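Local coordinates for manganese-containing pseudocatalase (Thermus thermophilus, PDB 2V8T), which probably acts as a catalase, breaking down hydrogen peroxide at a centre of two manganese ions in each subunit, at residues 26-40 with 70-84. Numbering follows the deposited sequence. Where two conformers were deposited one is given.
Sequences VQALLGGRFGEMSTL and ELGHIELVAATINSL. With MN (manganese (II) ion), chain C; MN (manganese (II) ion), chain D.
Glu36 and Glu70 meet at one manganese ion, where Glu36 OE1 lies 2.9 Å from Glu70 OE1 because both bind the metal. Glu36 chelates this ion with OE1 and OE2, while His73 ND1 adds a bond of 2.2 Å, its ring standing nearly perpendicular (84°) to the Glu36 carboxylate. Glu70 bridges: its OE2 binds the second manganese ion at 2.1 Å, a water also joins the two metals, and Glu155 and His188 also belong to that site. A bend at chi2 (-74°) turns the Glu36 carboxylate onto the first ion, and Glu70 bends likewise to reach both; Lys162 holds Glu36 OE2 by a hydrogen bond.

Behind the ligands, Ile74 packs as a knob into a hole among Leu30, Glu36, Met37 and Leu40, its CG2 3.5 Å from Glu36 C. Farther out, Leu30 CD2 and Gln27 CD each lie 3.7 Å from Ile81 CD1. Gln27 OE1 accepts a hydrogen bond from His115 NE2, and its NE2 donates to Leu124 O and Met126 O; an alanine here would probably deprive all three of these partners and open a gap beside Ile81.

Helices 36-40 and 70-84 run antiparallel (170°), as in the ferritin-like four-helix bundle, whose paired helices here supply glutamate and histidine ligands to a carboxylate-bridged dimanganese site.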
# COMPACT_ATOMS: atom_id res chain seq x y z
N VAL A 26 -9.36 14.68 13.31
CA VAL A 26 -9.41 15.72 12.28
C VAL A 26 -8.54 15.35 11.07
O VAL A 26 -8.82 15.76 9.95
CB VAL A 26 -9.07 17.11 12.88
CG1 VAL A 26 -8.99 18.17 11.78
CG2 VAL A 26 -10.15 17.49 13.91
N GLN A 27 -7.49 14.52 11.28
CA GLN A 27 -6.73 14.02 10.14
C GLN A 27 -7.61 13.37 9.07
O GLN A 27 -7.25 13.43 7.90
CB GLN A 27 -5.64 13.04 10.59
CG GLN A 27 -4.41 13.67 11.21
CD GLN A 27 -3.42 14.35 10.30
OE1 GLN A 27 -2.45 14.97 10.80
NE2 GLN A 27 -3.59 14.28 8.99
N ALA A 28 -8.72 12.72 9.44
CA ALA A 28 -9.58 12.16 8.40
C ALA A 28 -9.99 13.20 7.37
O ALA A 28 -10.20 12.89 6.20
CB ALA A 28 -10.86 11.56 9.01
N LEU A 29 -10.16 14.44 7.84
CA LEU A 29 -10.62 15.55 7.02
C LEU A 29 -9.50 16.18 6.21
O LEU A 29 -9.75 17.07 5.39
CB LEU A 29 -11.29 16.62 7.90
CG LEU A 29 -12.35 16.06 8.87
CD1 LEU A 29 -13.00 17.22 9.61
CD2 LEU A 29 -13.38 15.20 8.16
N LEU A 30 -8.25 15.72 6.43
CA LEU A 30 -7.09 16.22 5.71
C LEU A 30 -6.65 15.16 4.67
O LEU A 30 -6.74 15.36 3.48
CB LEU A 30 -5.97 16.61 6.65
CG LEU A 30 -4.73 17.19 5.99
CD1 LEU A 30 -5.06 18.35 5.02
CD2 LEU A 30 -3.75 17.66 7.07
N GLY A 31 -6.16 14.00 5.17
CA GLY A 31 -5.54 12.99 4.33
C GLY A 31 -6.32 11.70 4.18
O GLY A 31 -5.79 10.77 3.56
N GLY A 32 -7.53 11.59 4.74
CA GLY A 32 -8.37 10.45 4.48
C GLY A 32 -8.96 10.45 3.10
O GLY A 32 -8.85 11.41 2.34
N ARG A 33 -9.65 9.35 2.78
CA ARG A 33 -10.21 9.18 1.46
C ARG A 33 -11.11 10.36 1.04
O ARG A 33 -11.09 10.73 -0.14
CB ARG A 33 -11.05 7.90 1.44
CG ARG A 33 -11.76 7.68 0.14
CD ARG A 33 -12.52 6.39 0.14
NE ARG A 33 -13.27 6.31 -1.14
CZ ARG A 33 -14.08 5.36 -1.56
NH1 ARG A 33 -14.22 4.45 -0.76
NH2 ARG A 33 -14.76 5.42 -2.70
N PHE A 34 -11.90 10.90 1.96
CA PHE A 34 -12.81 11.99 1.66
C PHE A 34 -12.38 13.30 2.36
O PHE A 34 -13.19 14.20 2.61
CB PHE A 34 -14.26 11.62 1.99
CG PHE A 34 -14.71 10.48 1.15
CD1 PHE A 34 -14.99 10.66 -0.17
CD2 PHE A 34 -14.85 9.21 1.63
CE1 PHE A 34 -15.40 9.63 -0.98
CE2 PHE A 34 -15.26 8.16 0.84
CZ PHE A 34 -15.52 8.36 -0.48
N GLY A 35 -11.10 13.41 2.63
CA GLY A 35 -10.55 14.63 3.17
C GLY A 35 -10.27 15.67 2.08
O GLY A 35 -10.46 15.47 0.88
N GLU A 36 -9.77 16.80 2.55
CA GLU A 36 -9.53 17.95 1.67
C GLU A 36 -8.45 17.67 0.67
O GLU A 36 -8.45 18.23 -0.44
CB GLU A 36 -9.22 19.19 2.51
CG GLU A 36 -10.46 19.69 3.28
CD GLU A 36 -11.46 20.37 2.41
OE1 GLU A 36 -11.19 20.61 1.22
OE2 GLU A 36 -12.60 20.69 2.88
N MET A 37 -7.47 16.81 0.98
CA MET A 37 -6.51 16.40 -0.05
C MET A 37 -7.21 15.78 -1.25
O MET A 37 -6.77 15.95 -2.38
CB MET A 37 -5.46 15.43 0.49
CG MET A 37 -4.43 16.01 1.35
SD MET A 37 -3.19 16.96 0.38
CE MET A 37 -2.29 15.65 -0.45
N SER A 38 -8.24 14.98 -0.98
CA SER A 38 -8.94 14.32 -2.06
C SER A 38 -9.75 15.28 -2.90
O SER A 38 -9.70 15.20 -4.13
CB SER A 38 -9.83 13.20 -1.54
OG SER A 38 -8.99 12.17 -1.06
N THR A 39 -10.52 16.16 -2.29
CA THR A 39 -11.28 17.12 -3.13
C THR A 39 -10.31 18.01 -3.90
O THR A 39 -10.46 18.18 -5.12
CB THR A 39 -12.30 17.86 -2.29
OG1 THR A 39 -11.61 18.44 -1.20
CG2 THR A 39 -13.40 16.94 -1.82
N LEU A 40 -9.27 18.50 -3.23
CA LEU A 40 -8.23 19.27 -3.91
C LEU A 40 -7.71 18.54 -5.12
O LEU A 40 -7.66 19.08 -6.24
CB LEU A 40 -7.08 19.55 -2.95
CG LEU A 40 -5.83 20.11 -3.59
CD1 LEU A 40 -6.07 21.43 -4.29
CD2 LEU A 40 -4.72 20.21 -2.53
N GLU A 70 -9.89 24.65 -2.75
CA GLU A 70 -9.52 23.52 -1.90
C GLU A 70 -8.07 23.59 -1.44
O GLU A 70 -7.74 23.01 -0.37
CB GLU A 70 -9.78 22.18 -2.61
CG GLU A 70 -11.19 21.92 -3.12
CD GLU A 70 -12.32 21.81 -2.09
OE1 GLU A 70 -12.14 22.24 -0.98
OE2 GLU A 70 -13.42 21.39 -2.49
N LEU A 71 -7.19 24.30 -2.13
CA LEU A 71 -5.83 24.51 -1.61
C LEU A 71 -5.88 25.17 -0.24
O LEU A 71 -5.12 24.83 0.68
CB LEU A 71 -4.99 25.39 -2.57
CG LEU A 71 -4.55 24.73 -3.86
CD1 LEU A 71 -4.05 25.80 -4.85
CD2 LEU A 71 -3.45 23.72 -3.60
N GLY A 72 -6.71 26.20 -0.10
CA GLY A 72 -6.86 26.85 1.17
C GLY A 72 -7.53 26.00 2.20
O GLY A 72 -7.40 26.25 3.42
N HIS A 73 -8.28 24.98 1.78
CA HIS A 73 -8.89 24.07 2.74
C HIS A 73 -7.88 23.07 3.30
O HIS A 73 -7.95 22.78 4.50
CB HIS A 73 -10.10 23.37 2.16
CG HIS A 73 -11.20 24.28 1.82
ND1 HIS A 73 -12.42 23.79 1.39
CD2 HIS A 73 -11.27 25.65 1.86
CE1 HIS A 73 -13.17 24.87 1.15
NE2 HIS A 73 -12.51 26.00 1.43
N ILE A 74 -6.97 22.52 2.50
CA ILE A 74 -5.92 21.70 3.12
C ILE A 74 -5.16 22.55 4.12
O ILE A 74 -4.77 22.08 5.19
CB ILE A 74 -5.00 20.94 2.13
CG1 ILE A 74 -4.16 21.82 1.23
CG2 ILE A 74 -5.80 19.92 1.33
CD1 ILE A 74 -2.97 21.07 0.60
N GLU A 75 -4.91 23.82 3.77
CA GLU A 75 -4.20 24.74 4.67
C GLU A 75 -4.97 24.91 5.98
O GLU A 75 -4.40 24.88 7.07
CB GLU A 75 -4.02 26.07 3.92
CG GLU A 75 -3.24 27.08 4.72
CD GLU A 75 -3.16 28.46 4.05
OE1 GLU A 75 -3.99 28.73 3.11
OE2 GLU A 75 -2.29 29.24 4.49
N LEU A 76 -6.29 25.14 5.87
CA LEU A 76 -7.11 25.40 7.06
C LEU A 76 -7.19 24.16 7.97
O LEU A 76 -7.14 24.27 9.19
CB LEU A 76 -8.50 25.85 6.61
CG LEU A 76 -9.44 26.30 7.74
CD1 LEU A 76 -8.89 27.59 8.38
CD2 LEU A 76 -10.83 26.53 7.19
N VAL A 77 -7.38 22.97 7.35
CA VAL A 77 -7.44 21.75 8.16
C VAL A 77 -6.08 21.48 8.81
O VAL A 77 -6.03 21.12 10.00
CB VAL A 77 -7.96 20.56 7.34
CG1 VAL A 77 -8.03 19.33 8.26
CG2 VAL A 77 -9.36 20.86 6.79
N ALA A 78 -4.97 21.66 8.07
CA ALA A 78 -3.67 21.49 8.67
C ALA A 78 -3.50 22.44 9.87
O ALA A 78 -2.94 22.06 10.89
CB ALA A 78 -2.58 21.68 7.64
N ALA A 79 -3.94 23.70 9.71
CA ALA A 79 -3.83 24.67 10.81
C ALA A 79 -4.61 24.23 12.03
O ALA A 79 -4.19 24.48 13.18
CB ALA A 79 -4.27 26.05 10.35
N THR A 80 -5.77 23.61 11.82
CA THR A 80 -6.58 23.11 12.90
C THR A 80 -5.85 21.98 13.66
O THR A 80 -5.77 21.97 14.88
CB THR A 80 -7.93 22.61 12.35
OG1 THR A 80 -8.60 23.68 11.68
CG2 THR A 80 -8.82 22.08 13.43
N ILE A 81 -5.33 21.02 12.89
CA ILE A 81 -4.53 19.94 13.48
C ILE A 81 -3.33 20.49 14.23
O ILE A 81 -3.05 20.09 15.37
CB ILE A 81 -4.13 18.94 12.37
CG1 ILE A 81 -5.37 18.22 11.86
CG2 ILE A 81 -3.06 17.99 12.85
CD1 ILE A 81 -5.19 17.57 10.50
N ASN A 82 -2.62 21.43 13.61
CA ASN A 82 -1.45 22.00 14.25
C ASN A 82 -1.82 22.71 15.55
O ASN A 82 -1.06 22.69 16.52
CB ASN A 82 -0.70 22.90 13.30
CG ASN A 82 -0.02 22.12 12.20
OD1 ASN A 82 0.30 20.95 12.38
ND2 ASN A 82 0.22 22.79 11.05
N SER A 83 -2.96 23.40 15.56
CA SER A 83 -3.45 24.05 16.74
C SER A 83 -3.67 23.06 17.87
O SER A 83 -3.34 23.34 19.03
CB SER A 83 -4.74 24.82 16.45
OG SER A 83 -4.56 25.91 15.58
N LEU A 84 -4.27 21.92 17.54
CA LEU A 84 -4.54 20.87 18.52
C LEU A 84 -3.27 20.18 19.00
O LEU A 84 -3.27 19.61 20.10
CB LEU A 84 -5.52 19.85 17.91
CG LEU A 84 -6.92 20.42 17.64
CD1 LEU A 84 -7.66 19.48 16.65
CD2 LEU A 84 -7.70 20.60 18.93
MN MN C . -13.03 21.72 0.90
MN MN D . -15.26 21.12 -1.47
O HOH W 1 -13.71 20.15 -0.27
O HOH W 2 -14.60 21.65 2.48